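Local coordinates for protein alpha-amylase G-6 (Bacillus halodurans, PDB 2C3H) that probably binds starch through this family 26 carbohydrate-binding module, one part of a longer amylase, which here holds two glucose units, at residues P20-Y25 and V60-K65. Residues are numbered along the deposited sequence; the frame is centred on the assembly and turned at random.
Sequences PHLYYY and VRLLFK. With GLC (alpha-D-glucopyranose), chain I; GLC (alpha-D-glucopyranose), chain B.
The ring of Tyr-25 is sandwiched between protein and sugar: CB of Arg-61 makes a CH-pi contact with one face, 4.0 Å from the ring centroid, while C6 of the chain I glucose lies over the centre of the opposite face. At the ring edge, in plane, CD1 of Leu-63 approaches Tyr-25 CE1 to 3.6 Å, and the same methyl touches the edge of Tyr-23 at CD2. Tyr-23, Tyr-25 and Leu-63, whose CD2 turns to the glucose, line the sugar site on an antiparallel beta sheet of a starch-binding module; the flat Tyr-25 ring suits the apolar C-H surface of glucose, and Arg-61 backs it from behind. CG of Tyr-25 sits between the backbone N and the carbonyl carbon (chi1 61°), which swings the ring across the neighbouring strand onto Arg-61; its hydroxyl is tied to Gly-79 N, and the Arg-61 guanidinium turns aside to a salt bridge with Asp-26. The other sheet face, bearing Leu-22, Tyr-24, Leu-62 and Phe-64, turns to the core, against Ile-9 and Ile-54. There branched Leu-22 places CD1 3.4 Å from CE1 of Phe-64, whose ring has Leu-62 CD1 over one face, toward the rim, and stacks with Phe-11. Hydrogen-bonded pairs His-21/Lys-65, Tyr-23/Leu-63 and Tyr-25/Arg-61 hold the strands in register, the latter two beneath the sugar. There the polar Tyr-23 hydroxyl reaches O6 of the chain I glucose in a 2.6 Å hydrogen bond.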
loop_
_atom_site.group_PDB
_atom_site.type_symbol
_atom_site.label_atom_id
_atom_site.label_comp_id
_atom_site.label_asym_id
_atom_site.label_seq_id
_atom_site.Cartn_x
_atom_site.Cartn_y
_atom_site.Cartn_z
ATOM N N PRO A 20 -9.065 2.527 -0.504
ATOM C CA PRO A 20 -7.645 2.832 -0.390
ATOM C C PRO A 20 -6.864 2.820 -1.709
ATOM O O PRO A 20 -7.152 1.979 -2.585
ATOM C CB PRO A 20 -7.135 1.727 0.545
ATOM C CG PRO A 20 -8.180 0.641 0.487
ATOM C CD PRO A 20 -9.434 1.277 0.197
ATOM N N HIS A 21 -5.882 3.725 -1.807
ATOM C CA HIS A 21 -4.859 3.679 -2.848
ATOM C C HIS A 21 -3.479 3.347 -2.255
ATOM O O HIS A 21 -3.215 3.563 -1.072
ATOM C CB HIS A 21 -4.813 4.970 -3.678
ATOM C CG HIS A 21 -6.043 5.215 -4.497
ATOM N ND1 HIS A 21 -7.319 5.219 -3.964
ATOM C CD2 HIS A 21 -6.187 5.513 -5.818
ATOM C CE1 HIS A 21 -8.196 5.467 -4.926
ATOM N NE2 HIS A 21 -7.534 5.640 -6.064
ATOM N N LEU A 22 -2.626 2.752 -3.066
ATOM C CA LEU A 22 -1.305 2.373 -2.613
ATOM C C LEU A 22 -0.289 3.263 -3.309
ATOM O O LEU A 22 -0.139 3.190 -4.556
ATOM C CB LEU A 22 -1.029 0.911 -2.938
ATOM C CG LEU A 22 0.265 0.408 -2.275
ATOM C CD1 LEU A 22 -0.060 0.177 -0.821
ATOM C CD2 LEU A 22 0.823 -0.873 -2.887
ATOM N N TYR A 23 0.360 4.133 -2.540
ATOM C CA TYR A 23 1.420 4.978 -3.084
ATOM C C TYR A 23 2.744 4.302 -2.735
ATOM O O TYR A 23 2.885 3.748 -1.618
ATOM C CB TYR A 23 1.322 6.427 -2.562
ATOM C CG TYR A 23 2.531 7.240 -2.904
ATOM C CD1 TYR A 23 2.646 7.856 -4.160
ATOM C CD2 TYR A 23 3.584 7.374 -2.001
ATOM C CE1 TYR A 23 3.769 8.602 -4.501
ATOM C CE2 TYR A 23 4.713 8.110 -2.332
ATOM C CZ TYR A 23 4.789 8.716 -3.605
ATOM O OH TYR A 23 5.892 9.428 -3.986
ATOM N N TYR A 24 3.709 4.316 -3.665
ATOM C CA TYR A 24 4.980 3.638 -3.412
ATOM C C TYR A 24 6.152 4.272 -4.140
ATOM O O TYR A 24 5.985 4.824 -5.198
ATOM C CB TYR A 24 4.867 2.139 -3.761
ATOM C CG TYR A 24 4.416 1.835 -5.189
ATOM C CD1 TYR A 24 3.050 1.662 -5.502
ATOM C CD2 TYR A 24 5.368 1.677 -6.213
ATOM C CE1 TYR A 24 2.653 1.377 -6.774
ATOM C CE2 TYR A 24 4.983 1.401 -7.514
ATOM C CZ TYR A 24 3.637 1.255 -7.794
ATOM O OH TYR A 24 3.262 0.948 -9.077
ATOM N N TYR A 25 7.352 4.202 -3.562
ATOM C CA TYR A 25 8.532 4.792 -4.198
ATOM C C TYR A 25 9.692 3.971 -3.679
ATOM O O TYR A 25 9.452 2.995 -2.933
ATOM C CB TYR A 25 8.664 6.278 -3.851
ATOM C CG TYR A 25 8.821 6.545 -2.361
ATOM C CD1 TYR A 25 7.709 6.498 -1.501
ATOM C CD2 TYR A 25 10.076 6.831 -1.809
ATOM C CE1 TYR A 25 7.841 6.756 -0.109
ATOM C CE2 TYR A 25 10.228 7.076 -0.399
ATOM C CZ TYR A 25 9.084 7.038 0.416
ATOM O OH TYR A 25 9.171 7.242 1.761
ATOM N N VAL A 60 10.167 -2.074 -1.628
ATOM C CA VAL A 60 9.407 -0.856 -1.832
ATOM C C VAL A 60 9.261 -0.089 -0.499
ATOM O O VAL A 60 9.328 -0.695 0.583
ATOM C CB VAL A 60 8.016 -1.200 -2.478
ATOM C CG1 VAL A 60 6.858 -1.099 -1.500
ATOM C CG2 VAL A 60 7.756 -0.346 -3.672
ATOM N N ARG A 61 9.113 1.243 -0.591
ATOM C CA ARG A 61 8.534 2.056 0.488
ATOM C C ARG A 61 7.130 2.469 0.073
ATOM O O ARG A 61 6.874 2.862 -1.099
ATOM C CB ARG A 61 9.390 3.280 0.815
ATOM C CG ARG A 61 10.712 2.896 1.465
ATOM C CD ARG A 61 11.532 4.071 2.026
ATOM N NE ARG A 61 12.604 3.561 2.875
ATOM C CZ ARG A 61 13.789 3.147 2.404
ATOM N NH1 ARG A 61 14.696 2.697 3.246
ATOM N NH2 ARG A 61 14.078 3.180 1.090
ATOM N N LEU A 62 6.193 2.327 0.999
ATOM C CA LEU A 62 4.816 2.555 0.624
ATOM C C LEU A 62 3.996 3.338 1.643
ATOM O O LEU A 62 4.232 3.272 2.859
ATOM C CB LEU A 62 4.135 1.228 0.215
ATOM C CG LEU A 62 3.916 0.199 1.338
ATOM C CD1 LEU A 62 2.576 0.323 2.170
ATOM C CD2 LEU A 62 4.072 -1.177 0.747
ATOM N N LEU A 63 3.003 4.064 1.143
ATOM C CA LEU A 63 2.042 4.707 2.020
ATOM C C LEU A 63 0.650 4.324 1.531
ATOM O O LEU A 63 0.426 4.212 0.317
ATOM C CB LEU A 63 2.203 6.216 1.983
ATOM C CG LEU A 63 3.434 6.764 2.672
ATOM C CD1 LEU A 63 4.647 6.799 1.646
ATOM C CD2 LEU A 63 3.168 8.110 3.311
ATOM N N PHE A 64 -0.288 4.176 2.463
ATOM C CA PHE A 64 -1.709 4.078 2.084
ATOM C C PHE A 64 -2.341 5.466 2.110
ATOM O O PHE A 64 -1.979 6.299 2.956
ATOM C CB PHE A 64 -2.449 3.112 3.005
ATOM C CG PHE A 64 -1.752 1.762 3.160
ATOM C CD1 PHE A 64 -1.855 0.770 2.150
ATOM C CD2 PHE A 64 -0.967 1.491 4.296
ATOM C CE1 PHE A 64 -1.226 -0.495 2.289
ATOM C CE2 PHE A 64 -0.287 0.221 4.435
ATOM C CZ PHE A 64 -0.423 -0.767 3.443
ATOM N N LYS A 65 -3.242 5.705 1.163
ATOM C CA LYS A 65 -4.045 6.942 1.049
ATOM C C LYS A 65 -5.459 6.617 0.509
ATOM O O LYS A 65 -5.723 5.481 0.039
ATOM C CB LYS A 65 -3.394 7.998 0.118
ATOM C CG LYS A 65 -2.905 7.453 -1.231
ATOM C CD LYS A 65 -2.203 8.531 -2.099
ATOM C CE LYS A 65 -3.003 9.884 -2.140
ATOM N NZ LYS A 65 -4.337 9.762 -2.849
HETATM C C1 GLC I . 6.091 10.285 0.685
HETATM C C2 GLC I . 6.821 10.149 1.999
HETATM C C3 GLC I . 8.064 11.008 2.000
HETATM C C4 GLC I . 8.897 10.694 0.756
HETATM C C5 GLC I . 8.095 10.955 -0.496
HETATM C C6 GLC I . 8.863 10.515 -1.725
HETATM O O2 GLC I . 5.980 10.623 3.017
HETATM O O3 GLC I . 8.740 10.743 3.225
HETATM O O4 GLC I . 10.066 11.477 0.710
HETATM O O5 GLC I . 6.891 10.202 -0.469
HETATM O O6 GLC I . 8.008 10.506 -2.849
HETATM C C1 GLC B . 2.147 14.145 -0.189
HETATM C C2 GLC B . 2.118 13.222 1.024
HETATM C C3 GLC B . 3.531 12.787 1.373
HETATM C C4 GLC B . 4.125 12.099 0.155
HETATM C C5 GLC B . 4.124 13.046 -1.029
HETATM C C6 GLC B . 4.699 12.351 -2.253
HETATM O O1 GLC B . 2.790 15.367 0.131
HETATM O O2 GLC B . 1.524 13.864 2.130
HETATM O O3 GLC B . 3.630 11.909 2.496
HETATM O O4 GLC B . 5.450 11.798 0.504
HETATM O O5 GLC B . 2.803 13.523 -1.295
HETATM O O6 GLC B . 4.765 13.217 -3.382
#